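Local coordinates for protein B-agarase (Agarivorans gilvus, PDB 5Z6P) that hydrolyses agarose as a beta-agarase of glycoside hydrolase family 50, probably by cleaving its beta-1,4 linkages, at residues Pro368-Asn371 with His377-Tyr380; Arg404-Asp409 with Met414-Asp419; Gly379-Leu384 with Ala388-Glu393; Ser155-Asn160 with Glu358-Met363. All blocks are in the same frame, centred on the assembly; numbering follows the deposited sequence.

Three of the four contacts gather round the small antiparallel sheet of strands 315-325, 388-395 and 378-384. Interaction 3 is the hairpin inside that sheet, and interaction 1 ties the start of its edge strand to the preceding loop; they share Gly379 and Tyr380, and Tyr370 OH lies 2.9 Å from Glu393 OE2, a probable hydrogen bond between them. Interaction 4, with its centre about 15 Å from that of interaction 3, brings a loop of the CBM-like domain onto helix 353-361. Interaction 2 packs the two helices that follow strand 388-395; its centre is about 19 Å from that of interaction 1 and about 29 Å from that of interaction 3.

Interaction 1: Pro368-Asn371 with His377-Tyr380; sequences PDYN and HYGY
Tyr378, the first residue of strand 378-384, drives its phenol ring against Pro368 in the preceding loop, and the close packing is concentrated there. Its CG lies anti to the carbonyl carbon (chi1 -79°), aiming the ring at the proline. The hydroxyl donates to the proline carbonyl, with Tyr378 OH 2.7 Å from Pro368 O. The donor lies in the carbonyl plane on a lone pair (C=O...O angle 139°), and the acceptor sits in the plane of the phenol ring, at its edge. The two side chains come from opposite directions, so that Pro368 CG packs 3.6 Å from Tyr378 CE2 while Pro368 CD is 3.4 Å from Tyr378 OH. Pro368 is buried, and both it and Tyr378 also touch Tyr395 of the neighbouring strand, Tyr378 in an edge-to-face pair.

The other flank is looser. Exposed Tyr370 holds CE1 over one face of the Tyr378 ring, near its rim and 3.7 Å from Tyr378 CE2; the planes are inclined by 36° and the centroids 5.1 Å apart. The Tyr370 hydroxyl is engaged elsewhere, by Glu393. Such a directed bond, sheathed in carbon, would orient the Tyr378 hydroxyl and help tie loop to strand.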
loop_
_atom_site.group_PDB
_atom_site.type_symbol
_atom_site.label_atom_id
_atom_site.label_comp_id
_atom_site.label_asym_id
_atom_site.label_seq_id
_atom_site.Cartn_x
_atom_site.Cartn_y
_atom_site.Cartn_z
ATOM N N PRO A 368 1.804 13.533 -28.000
ATOM C CA PRO A 368 1.089 13.917 -29.219
ATOM C C PRO A 368 1.050 15.427 -29.458
ATOM O O PRO A 368 0.983 16.204 -28.507
ATOM C CB PRO A 368 -0.323 13.385 -28.980
ATOM C CG PRO A 368 -0.466 13.368 -27.473
ATOM C CD PRO A 368 0.903 12.977 -26.973
ATOM N N ASP A 369 1.118 15.811 -30.730
ATOM C CA ASP A 369 0.747 17.153 -31.151
ATOM C C ASP A 369 -0.657 17.446 -30.661
ATOM O O ASP A 369 -1.473 16.543 -30.548
ATOM C CB ASP A 369 0.809 17.298 -32.675
ATOM C CG ASP A 369 2.212 17.151 -33.218
ATOM O OD1 ASP A 369 3.178 17.299 -32.437
ATOM O OD2 ASP A 369 2.348 16.897 -34.433
ATOM N N TYR A 370 -0.951 18.705 -30.382
ATOM C CA TYR A 370 -2.240 19.029 -29.792
ATOM C C TYR A 370 -3.386 18.863 -30.781
ATOM O O TYR A 370 -4.544 18.876 -30.382
ATOM C CB TYR A 370 -2.212 20.444 -29.218
ATOM C CG TYR A 370 -1.287 20.579 -28.020
ATOM C CD1 TYR A 370 -1.615 20.003 -26.801
ATOM C CD2 TYR A 370 -0.092 21.282 -28.107
ATOM C CE1 TYR A 370 -0.780 20.117 -25.713
ATOM C CE2 TYR A 370 0.752 21.404 -27.009
ATOM C CZ TYR A 370 0.400 20.817 -25.816
ATOM O OH TYR A 370 1.226 20.923 -24.716
ATOM N N ASN A 371 -3.061 18.700 -32.066
ATOM C CA ASN A 371 -4.073 18.387 -33.080
ATOM C C ASN A 371 -4.174 16.886 -33.380
ATOM O O ASN A 371 -4.986 16.458 -34.197
ATOM C CB ASN A 371 -3.808 19.170 -34.381
ATOM C CG ASN A 371 -2.388 18.996 -34.915
ATOM O OD1 ASN A 371 -1.794 17.924 -34.829
ATOM N ND2 ASN A 371 -1.839 20.073 -35.473
ATOM N N HIS A 377 -5.991 12.578 -24.575
ATOM C CA HIS A 377 -5.629 11.994 -23.300
ATOM C C HIS A 377 -4.706 12.881 -22.491
ATOM O O HIS A 377 -4.189 12.456 -21.467
ATOM C CB HIS A 377 -5.013 10.612 -23.533
ATOM C CG HIS A 377 -5.823 9.780 -24.473
ATOM N ND1 HIS A 377 -7.089 9.341 -24.164
ATOM C CD2 HIS A 377 -5.590 9.396 -25.746
ATOM C CE1 HIS A 377 -7.586 8.684 -25.192
ATOM N NE2 HIS A 377 -6.693 8.702 -26.166
ATOM N N TYR A 378 -4.505 14.116 -22.945
ATOM C CA TYR A 378 -3.915 15.127 -22.086
ATOM C C TYR A 378 -4.897 15.439 -20.949
ATOM O O TYR A 378 -6.098 15.306 -21.103
ATOM C CB TYR A 378 -3.573 16.413 -22.859
ATOM C CG TYR A 378 -2.298 16.343 -23.668
ATOM C CD1 TYR A 378 -1.079 16.156 -23.045
ATOM C CD2 TYR A 378 -2.313 16.489 -25.058
ATOM C CE1 TYR A 378 0.086 16.099 -23.763
ATOM C CE2 TYR A 378 -1.144 16.430 -25.790
ATOM C CZ TYR A 378 0.054 16.235 -25.135
ATOM O OH TYR A 378 1.231 16.179 -25.828
ATOM N N GLY A 379 -4.363 15.838 -19.807
ATOM C CA GLY A 379 -5.166 16.301 -18.693
ATOM C C GLY A 379 -4.386 17.399 -18.003
ATOM O O GLY A 379 -3.329 17.805 -18.490
ATOM N N TYR A 380 -4.892 17.865 -16.868
ATOM C CA TYR A 380 -4.262 18.955 -16.144
ATOM C C TYR A 380 -4.481 18.820 -14.642
ATOM O O TYR A 380 -5.589 18.566 -14.179
ATOM C CB TYR A 380 -4.801 20.301 -16.644
ATOM C CG TYR A 380 -4.319 21.506 -15.874
ATOM C CD1 TYR A 380 -3.016 21.969 -16.012
ATOM C CD2 TYR A 380 -5.167 22.192 -15.018
ATOM C CE1 TYR A 380 -2.574 23.082 -15.315
ATOM C CE2 TYR A 380 -4.730 23.306 -14.317
ATOM C CZ TYR A 380 -3.430 23.744 -14.474
ATOM O OH TYR A 380 -2.979 24.839 -13.782
#

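Interaction 2: Arg404-Asp409 with Met414-Asp419; sequences RKYGAD and MAKWRD
Lys416 sets its first two methylenes, CB and CG, over one face of the Tyr406 ring, and this CH-pi contact is the closest approach between segments 404-409 and 414-419. Lys416 CG stands 3.6 Å from the centroid of the Tyr406 ring, only 16° off the ring normal, and Lys416 CB follows at 3.9 Å from Tyr406 CG. The lysine starts with CG anti to the backbone N (chi1 -177°) and then bends at chi2 (65°), and the ammonium end leads away from the tyrosine. Beside this, Tyr406 CE2 approaches the backbone of the second helix, 4.0 Å from Trp417 CA.

The ring is held from behind as well: Lys405 CB lies over the centre of its opposite face, 4.0 Å above the plane, so the aromatic group is sandwiched between carbon atoms of two lysines. Farther out, Thr248, Tyr413 and Val420 touch Tyr406, Trp417 NE1 is hydrogen-bonded to Tyr398 OH, and Lys405 NZ forms a salt bridge with Asp741. The chain leaves helical geometry at Gly407, directly after the tyrosine, and soon enters helix 413-428: two consecutive helices joined by a short loop, the last residue of the first packing on the start of the second.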
loop_
_atom_site.group_PDB
_atom_site.type_symbol
_atom_site.label_atom_id
_atom_site.label_comp_id
_atom_site.label_asym_id
_atom_site.label_seq_id
_atom_site.Cartn_x
_atom_site.Cartn_y
_atom_site.Cartn_z
ATOM N N ARG A 404 -5.451 3.229 -29.360
ATOM C CA ARG A 404 -4.637 2.505 -30.331
ATOM C C ARG A 404 -5.149 1.089 -30.547
ATOM O O ARG A 404 -5.233 0.618 -31.676
ATOM C CB ARG A 404 -3.176 2.448 -29.882
ATOM C CG ARG A 404 -2.431 3.777 -29.982
ATOM C CD ARG A 404 -1.039 3.625 -29.431
ATOM N NE ARG A 404 -0.188 4.747 -29.777
ATOM C CZ ARG A 404 0.588 5.389 -28.913
ATOM N NH1 ARG A 404 0.608 5.031 -27.636
ATOM N NH2 ARG A 404 1.340 6.401 -29.324
ATOM N N LYS A 405 -5.507 0.423 -29.455
ATOM C CA LYS A 405 -5.924 -0.977 -29.517
ATOM C C LYS A 405 -7.321 -1.186 -30.084
ATOM O O LYS A 405 -7.556 -2.125 -30.837
ATOM C CB LYS A 405 -5.868 -1.616 -28.128
ATOM C CG LYS A 405 -4.472 -1.940 -27.639
ATOM C CD LYS A 405 -4.501 -2.618 -26.280
ATOM C CE LYS A 405 -5.509 -3.754 -26.246
ATOM N NZ LYS A 405 -5.189 -4.711 -25.149
ATOM N N TYR A 406 -8.243 -0.311 -29.702
ATOM C CA TYR A 406 -9.660 -0.570 -29.891
ATOM C C TYR A 406 -10.424 0.516 -30.650
ATOM O O TYR A 406 -11.610 0.355 -30.921
ATOM C CB TYR A 406 -10.357 -0.734 -28.533
ATOM C CG TYR A 406 -9.935 -1.889 -27.661
ATOM C CD1 TYR A 406 -9.714 -3.163 -28.179
ATOM C CD2 TYR A 406 -9.790 -1.705 -26.296
ATOM C CE1 TYR A 406 -9.340 -4.201 -27.360
ATOM C CE2 TYR A 406 -9.422 -2.735 -25.474
ATOM C CZ TYR A 406 -9.198 -3.975 -25.999
ATOM O OH TYR A 406 -8.830 -4.969 -25.143
ATOM N N GLY A 407 -9.778 1.634 -30.947
ATOM C CA GLY A 407 -10.515 2.802 -31.401
ATOM C C GLY A 407 -10.449 3.111 -32.882
ATOM O O GLY A 407 -10.766 4.221 -33.299
ATOM N N ALA A 408 -10.031 2.136 -33.679
ATOM C CA ALA A 408 -9.986 2.316 -35.124
ATOM C C ALA A 408 -11.373 2.664 -35.670
ATOM O O ALA A 408 -12.372 2.073 -35.259
ATOM C CB ALA A 408 -9.452 1.070 -35.789
ATOM N N ASP A 409 -11.419 3.635 -36.579
ATOM C CA ASP A 409 -12.660 4.069 -37.227
ATOM C C ASP A 409 -13.649 4.684 -36.247
ATOM O O ASP A 409 -14.859 4.547 -36.408
ATOM C CB ASP A 409 -13.325 2.900 -37.964
ATOM C CG ASP A 409 -12.347 2.114 -38.810
ATOM O OD1 ASP A 409 -11.493 2.747 -39.468
ATOM O OD2 ASP A 409 -12.429 0.865 -38.816
ATOM N N MET A 414 -13.484 2.915 -25.044
ATOM C CA MET A 414 -13.733 2.791 -23.614
ATOM C C MET A 414 -14.739 1.686 -23.345
ATOM O O MET A 414 -14.573 0.915 -22.409
ATOM C CB MET A 414 -14.199 4.109 -23.024
ATOM C CG MET A 414 -13.087 5.139 -22.938
ATOM S SD MET A 414 -11.571 4.539 -22.156
ATOM C CE MET A 414 -12.205 4.019 -20.552
ATOM N N ALA A 415 -15.753 1.591 -24.196
ATOM C CA ALA A 415 -16.769 0.559 -24.063
ATOM C C ALA A 415 -16.156 -0.810 -24.317
ATOM O O ALA A 415 -16.524 -1.791 -23.698
ATOM C CB ALA A 415 -17.917 0.806 -25.019
ATOM N N LYS A 416 -15.211 -0.879 -25.238
ATOM C CA LYS A 416 -14.590 -2.158 -25.521
ATOM C C LYS A 416 -13.707 -2.545 -24.343
ATOM O O LYS A 416 -13.697 -3.691 -23.917
ATOM C CB LYS A 416 -13.789 -2.100 -26.822
ATOM C CG LYS A 416 -13.155 -3.412 -27.228
ATOM C CD LYS A 416 -14.191 -4.474 -27.569
ATOM C CE LYS A 416 -13.529 -5.655 -28.285
ATOM N NZ LYS A 416 -14.510 -6.712 -28.637
ATOM N N TRP A 417 -12.966 -1.576 -23.825
ATOM C CA TRP A 417 -12.120 -1.804 -22.663
ATOM C C TRP A 417 -12.921 -2.360 -21.475
ATOM O O TRP A 417 -12.491 -3.294 -20.816
ATOM C CB TRP A 417 -11.396 -0.512 -22.263
ATOM C CG TRP A 417 -10.628 -0.632 -20.981
ATOM C CD1 TRP A 417 -9.443 -1.277 -20.789
ATOM C CD2 TRP A 417 -10.992 -0.086 -19.716
ATOM N NE1 TRP A 417 -9.047 -1.169 -19.484
ATOM C CE2 TRP A 417 -9.980 -0.435 -18.798
ATOM C CE3 TRP A 417 -12.069 0.679 -19.267
ATOM C CZ2 TRP A 417 -10.017 -0.063 -17.458
ATOM C CZ3 TRP A 417 -12.114 1.045 -17.928
ATOM C CH2 TRP A 417 -11.093 0.668 -17.041
ATOM N N ARG A 418 -14.094 -1.788 -21.220
ATOM C CA ARG A 418 -14.971 -2.285 -20.172
ATOM C C ARG A 418 -15.371 -3.736 -20.405
ATOM O O ARG A 418 -15.317 -4.541 -19.483
ATOM C CB ARG A 418 -16.229 -1.418 -20.051
ATOM C CG ARG A 418 -16.002 -0.104 -19.346
ATOM C CD ARG A 418 -17.275 0.730 -19.273
ATOM N NE ARG A 418 -16.913 2.120 -19.487
ATOM C CZ ARG A 418 -17.230 2.816 -20.567
ATOM N NH1 ARG A 418 -17.969 2.270 -21.516
ATOM N NH2 ARG A 418 -16.824 4.060 -20.676
ATOM N N ASP A 419 -15.791 -4.057 -21.626
ATOM C CA ASP A 419 -16.182 -5.422 -21.955
ATOM C C ASP A 419 -15.030 -6.409 -21.787
ATOM O O ASP A 419 -15.191 -7.463 -21.175
ATOM C CB ASP A 419 -16.730 -5.508 -23.383
ATOM C CG ASP A 419 -18.136 -4.951 -23.506
ATOM O OD1 ASP A 419 -18.788 -4.726 -22.467
ATOM O OD2 ASP A 419 -18.591 -4.738 -24.647
#

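Interaction 3: Gly379-Leu384 with Ala388-Glu393; sequences GYMREL and AVEQGE
Met381 and Gly392 form one of two hydrogen-bonded pairs between residues 379-384 and 388-393 of the beta hairpin of strands 378-384 and 388-395, whose three-residue connection links edge strand to central strand in a three-stranded antiparallel sheet. The segments run at 177° to each other.

Backbone bonds dominate. Met381 N reaches Gly392 O at 2.8 Å, with the reverse bond alongside, and the same double link recurs at Glu383 and Glu390, where Glu383 N is 2.8 Å from Glu390 O at a nearly straight 175°. Weaker CA-H...O contacts accompany these bonds, such as Arg382 CA to Glu390 O at 3.4 Å, diagonal to the non-hydrogen-bonded pair of Arg382 and Gln391.

Polar and apolar side-chain contacts mix on the face bearing Tyr380, Arg382, Leu384, Val389 and Gln391. Arg382, extended from CG to NE, runs beside Gln391 and points the same way; a hydrogen bond from its NH2 to Gln391 OE1 is modelled, but the oxygen's position is doubtful because it crowds Tyr380 OH. Val389 CG2 sits over the centre of the guanidinium face, 3.6 Å from Arg382 CZ, and also touches Leu384 CD1 at 3.8 Å.

On the reverse face, Glu390 is extended, and its carboxylate has a partner in Tyr321 OH of strand 315-325. Glu383 lies there too, so two probably like-charged groups neighbour each other without contact. Met381 completes this side by resting its methyl on the acid: Met381 CE lies 3.7 Å from Glu390 CD.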
loop_
_atom_site.group_PDB
_atom_site.type_symbol
_atom_site.label_atom_id
_atom_site.label_comp_id
_atom_site.label_asym_id
_atom_site.label_seq_id
_atom_site.Cartn_x
_atom_site.Cartn_y
_atom_site.Cartn_z
ATOM N N GLY A 379 -4.363 15.838 -19.807
ATOM C CA GLY A 379 -5.166 16.301 -18.693
ATOM C C GLY A 379 -4.386 17.399 -18.003
ATOM O O GLY A 379 -3.329 17.805 -18.490
ATOM N N TYR A 380 -4.892 17.865 -16.868
ATOM C CA TYR A 380 -4.262 18.955 -16.144
ATOM C C TYR A 380 -4.481 18.820 -14.642
ATOM O O TYR A 380 -5.589 18.566 -14.179
ATOM C CB TYR A 380 -4.801 20.301 -16.644
ATOM C CG TYR A 380 -4.319 21.506 -15.874
ATOM C CD1 TYR A 380 -3.016 21.969 -16.012
ATOM C CD2 TYR A 380 -5.167 22.192 -15.018
ATOM C CE1 TYR A 380 -2.574 23.082 -15.315
ATOM C CE2 TYR A 380 -4.730 23.306 -14.317
ATOM C CZ TYR A 380 -3.430 23.744 -14.474
ATOM O OH TYR A 380 -2.979 24.839 -13.782
ATOM N N MET A 381 -3.437 18.981 -13.880
ATOM C CA MET A 381 -3.488 18.888 -12.437
ATOM C C MET A 381 -3.178 20.239 -11.848
ATOM O O MET A 381 -2.310 20.898 -12.307
ATOM C CB MET A 381 -2.519 17.792 -11.913
ATOM C CG MET A 381 -1.502 18.189 -10.833
ATOM S SD MET A 381 -0.450 16.980 -9.999
ATOM C CE MET A 381 0.976 17.976 -9.743
ATOM N N ARG A 382 -3.913 20.620 -10.834
ATOM C CA ARG A 382 -3.687 21.851 -10.118
ATOM C C ARG A 382 -4.214 21.642 -8.736
ATOM O O ARG A 382 -5.387 21.572 -8.508
ATOM C CB ARG A 382 -4.293 23.092 -10.744
ATOM C CG ARG A 382 -3.852 24.362 -10.069
ATOM C CD ARG A 382 -4.224 25.602 -10.841
ATOM N NE ARG A 382 -4.153 26.810 -10.083
ATOM C CZ ARG A 382 -3.196 27.681 -10.188
ATOM N NH1 ARG A 382 -3.207 28.749 -9.476
ATOM N NH2 ARG A 382 -2.222 27.486 -11.009
ATOM N N GLU A 383 -3.276 21.545 -7.831
ATOM C CA GLU A 383 -3.528 21.293 -6.449
ATOM C C GLU A 383 -2.984 22.340 -5.516
ATOM O O GLU A 383 -1.902 22.823 -5.663
ATOM C CB GLU A 383 -2.843 20.015 -6.113
ATOM C CG GLU A 383 -3.697 19.086 -5.350
ATOM C CD GLU A 383 -4.068 17.900 -6.152
ATOM O OE1 GLU A 383 -3.128 17.191 -6.504
ATOM O OE2 GLU A 383 -5.263 17.684 -6.414
ATOM N N LEU A 384 -3.775 22.666 -4.537
ATOM C CA LEU A 384 -3.379 23.600 -3.538
ATOM C C LEU A 384 -3.106 22.855 -2.255
ATOM O O LEU A 384 -3.845 21.998 -1.842
ATOM C CB LEU A 384 -4.529 24.502 -3.216
ATOM C CG LEU A 384 -4.609 25.931 -3.631
ATOM C CD1 LEU A 384 -3.718 26.133 -4.811
ATOM C CD2 LEU A 384 -6.072 26.105 -3.997
ATOM N N ALA A 388 0.781 26.604 -0.975
ATOM C CA ALA A 388 1.550 26.264 -2.117
ATOM C C ALA A 388 0.677 25.631 -3.201
ATOM O O ALA A 388 -0.147 24.790 -2.930
ATOM C CB ALA A 388 2.657 25.331 -1.728
ATOM N N VAL A 389 0.899 26.041 -4.438
ATOM C CA VAL A 389 0.190 25.512 -5.582
ATOM C C VAL A 389 1.100 24.628 -6.400
ATOM O O VAL A 389 2.184 25.013 -6.719
ATOM C CB VAL A 389 -0.312 26.657 -6.478
ATOM C CG1 VAL A 389 0.852 27.387 -7.062
ATOM C CG2 VAL A 389 -1.148 26.127 -7.619
ATOM N N GLU A 390 0.636 23.456 -6.744
ATOM C CA GLU A 390 1.374 22.536 -7.568
ATOM C C GLU A 390 0.507 22.116 -8.771
ATOM O O GLU A 390 -0.607 21.715 -8.606
ATOM C CB GLU A 390 1.788 21.341 -6.766
ATOM C CG GLU A 390 2.934 20.569 -7.358
ATOM C CD GLU A 390 3.001 19.159 -6.862
ATOM O OE1 GLU A 390 3.868 18.416 -7.324
ATOM O OE2 GLU A 390 2.189 18.790 -6.015
ATOM N N GLN A 391 1.041 22.212 -9.972
ATOM C CA GLN A 391 0.293 21.939 -11.171
ATOM C C GLN A 391 1.065 21.428 -12.347
ATOM O O GLN A 391 2.266 21.456 -12.350
ATOM C CB GLN A 391 -0.387 23.243 -11.631
ATOM C CG GLN A 391 0.552 24.265 -12.233
ATOM C CD GLN A 391 -0.091 25.368 -13.069
ATOM O OE1 GLN A 391 -1.289 25.512 -13.154
ATOM N NE2 GLN A 391 0.724 26.129 -13.693
ATOM N N GLY A 392 0.341 20.983 -13.355
ATOM C CA GLY A 392 0.976 20.578 -14.585
ATOM C C GLY A 392 0.080 19.849 -15.550
ATOM O O GLY A 392 -0.937 19.282 -15.190
ATOM N N GLU A 393 0.482 19.866 -16.805
ATOM C CA GLU A 393 -0.132 19.026 -17.812
ATOM C C GLU A 393 0.135 17.567 -17.475
ATOM O O GLU A 393 1.196 17.241 -16.968
ATOM C CB GLU A 393 0.424 19.374 -19.190
ATOM C CG GLU A 393 -0.076 18.507 -20.307
ATOM C CD GLU A 393 0.627 18.792 -21.618
ATOM O OE1 GLU A 393 1.644 18.138 -21.905
ATOM O OE2 GLU A 393 0.157 19.670 -22.363
#

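Interaction 4: Ser155-Asn160 with Glu358-Met363; sequences SGLRSN and EVRRAM
Leu157 lies over one face of the guanidinium of Arg360, its isobutyl group crossing the arginine side chain at about a right angle. Leu157 CG is displaced toward the rim of that face, 3.6 Å from Arg360 NH2. The two methyls divide the remaining contact: Leu157 CD1 stays over the nitrogens, also 3.6 Å from Arg360 NH2, whereas Leu157 CD2 reaches back to the aliphatic root, 3.6 Å from Arg360 CB. Bends at chi2 (60°) and chi3 (63°) turn the guanidinium back, so that its face and the CB end of the chain both meet the leucine.

At the edge of the guanidinium, near its plane, lies Gly156 O, but at 4.0 Å from Arg360 NH2 it is no hydrogen-bond partner. That carbonyl is already gripped within its own loop: Ser159 OG donates to Gly156 O at 2.9 Å and Ser159 N at 3.2 Å, both from the same face of its plane. Ser159 OG in turn accepts a bond from Ser155 N, so one serine side chain bridges the turn that presents Leu157. The polar anchor of the arginine is elsewhere, from Arg360 NH1 to Ile316 O on strand 315-325, and Leu157 also touches Ile316.

The Cys151-Cys162 disulfide closes the same loop. The contact thus joins a disulfide-closed loop of the CBM-like family region to helix 353-361, by apolar packing on an arginine face.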
loop_
_atom_site.group_PDB
_atom_site.type_symbol
_atom_site.label_atom_id
_atom_site.label_comp_id
_atom_site.label_asym_id
_atom_site.label_seq_id
_atom_site.Cartn_x
_atom_site.Cartn_y
_atom_site.Cartn_z
ATOM N N SER A 155 10.504 10.757 -5.162
ATOM C CA SER A 155 10.196 12.150 -4.889
ATOM C C SER A 155 9.421 12.817 -6.019
ATOM O O SER A 155 9.299 14.031 -6.046
ATOM C CB SER A 155 11.482 12.937 -4.633
ATOM O OG SER A 155 12.177 12.419 -3.522
ATOM N N GLY A 156 8.890 12.027 -6.942
ATOM C CA GLY A 156 8.175 12.590 -8.068
ATOM C C GLY A 156 9.138 13.371 -8.937
ATOM O O GLY A 156 10.209 12.883 -9.259
ATOM N N LEU A 157 8.777 14.597 -9.293
ATOM C CA LEU A 157 9.625 15.375 -10.185
ATOM C C LEU A 157 10.869 15.938 -9.506
ATOM O O LEU A 157 11.744 16.494 -10.169
ATOM C CB LEU A 157 8.825 16.505 -10.820
ATOM C CG LEU A 157 8.101 16.036 -12.078
ATOM C CD1 LEU A 157 6.687 15.614 -11.699
ATOM C CD2 LEU A 157 8.105 17.115 -13.134
ATOM N N ARG A 158 10.967 15.791 -8.193
ATOM C CA ARG A 158 12.182 16.213 -7.502
ATOM C C ARG A 158 13.103 15.020 -7.191
ATOM O O ARG A 158 14.020 15.130 -6.396
ATOM C CB ARG A 158 11.835 16.972 -6.221
ATOM C CG ARG A 158 11.207 18.328 -6.479
ATOM C CD ARG A 158 11.284 19.213 -5.253
ATOM N NE ARG A 158 12.641 19.264 -4.718
ATOM C CZ ARG A 158 13.053 20.129 -3.798
ATOM N NH1 ARG A 158 12.209 21.026 -3.305
ATOM N NH2 ARG A 158 14.308 20.097 -3.373
ATOM N N SER A 159 12.851 13.884 -7.824
ATOM C CA SER A 159 13.761 12.760 -7.720
ATOM C C SER A 159 15.121 13.109 -8.329
ATOM O O SER A 159 15.219 13.917 -9.249
ATOM C CB SER A 159 13.178 11.528 -8.412
ATOM O OG SER A 159 11.987 11.099 -7.790
ATOM N N ASN A 160 16.172 12.507 -7.792
ATOM C CA ASN A 160 17.466 12.533 -8.443
ATOM C C ASN A 160 17.815 11.093 -8.768
ATOM O O ASN A 160 18.167 10.335 -7.884
ATOM C CB ASN A 160 18.545 13.165 -7.558
ATOM C CG ASN A 160 18.021 14.303 -6.704
ATOM O OD1 ASN A 160 17.872 15.434 -7.169
ATOM N ND2 ASN A 160 17.770 14.015 -5.433
ATOM N N GLU A 358 11.843 20.675 -17.282
ATOM C CA GLU A 358 12.477 20.340 -18.547
ATOM C C GLU A 358 13.113 18.939 -18.546
ATOM O O GLU A 358 13.149 18.260 -19.575
ATOM C CB GLU A 358 13.522 21.401 -18.890
ATOM C CG GLU A 358 12.911 22.779 -19.156
ATOM C CD GLU A 358 13.951 23.862 -19.378
ATOM O OE1 GLU A 358 14.276 24.582 -18.413
ATOM O OE2 GLU A 358 14.436 23.998 -20.519
ATOM N N VAL A 359 13.609 18.510 -17.395
ATOM C CA VAL A 359 14.154 17.163 -17.278
ATOM C C VAL A 359 13.058 16.128 -17.517
ATOM O O VAL A 359 13.258 15.150 -18.229
ATOM C CB VAL A 359 14.792 16.935 -15.900
ATOM C CG1 VAL A 359 15.205 15.485 -15.739
ATOM C CG2 VAL A 359 15.980 17.842 -15.730
ATOM N N ARG A 360 11.885 16.360 -16.934
ATOM C CA ARG A 360 10.777 15.418 -17.084
ATOM C C ARG A 360 10.288 15.339 -18.522
ATOM O O ARG A 360 10.145 14.250 -19.059
ATOM C CB ARG A 360 9.611 15.784 -16.165
ATOM C CG ARG A 360 8.331 15.000 -16.476
ATOM C CD ARG A 360 8.532 13.487 -16.317
ATOM N NE ARG A 360 8.850 13.134 -14.943
ATOM C CZ ARG A 360 7.941 12.860 -14.011
ATOM N NH1 ARG A 360 6.646 12.883 -14.304
ATOM N NH2 ARG A 360 8.333 12.554 -12.780
ATOM N N ARG A 361 10.036 16.486 -19.143
ATOM C CA ARG A 361 9.572 16.511 -20.527
ATOM C C ARG A 361 10.552 15.813 -21.476
ATOM O O ARG A 361 10.138 15.115 -22.403
ATOM C CB ARG A 361 9.318 17.960 -20.982
ATOM C CG ARG A 361 8.898 18.119 -22.438
ATOM C CD ARG A 361 7.728 17.224 -22.797
ATOM N NE ARG A 361 7.300 17.350 -24.192
ATOM C CZ ARG A 361 7.764 16.614 -25.198
ATOM N NH1 ARG A 361 8.693 15.691 -24.992
ATOM N NH2 ARG A 361 7.291 16.791 -26.420
ATOM N N ALA A 362 11.844 15.977 -21.235
ATOM C CA ALA A 362 12.846 15.337 -22.090
ATOM C C ALA A 362 12.894 13.808 -21.909
ATOM O O ALA A 362 13.541 13.104 -22.685
ATOM C CB ALA A 362 14.205 15.934 -21.835
ATOM N N MET A 363 12.202 13.283 -20.899
ATOM C CA MET A 363 12.157 11.823 -20.739
ATOM C C MET A 363 11.292 11.171 -21.811
ATOM O O MET A 363 11.475 9.999 -22.141
ATOM C CB MET A 363 11.629 11.431 -19.355
ATOM C CG MET A 363 12.569 11.689 -18.193
ATOM S SD MET A 363 11.798 11.282 -16.596
ATOM C CE MET A 363 11.788 9.502 -16.666
#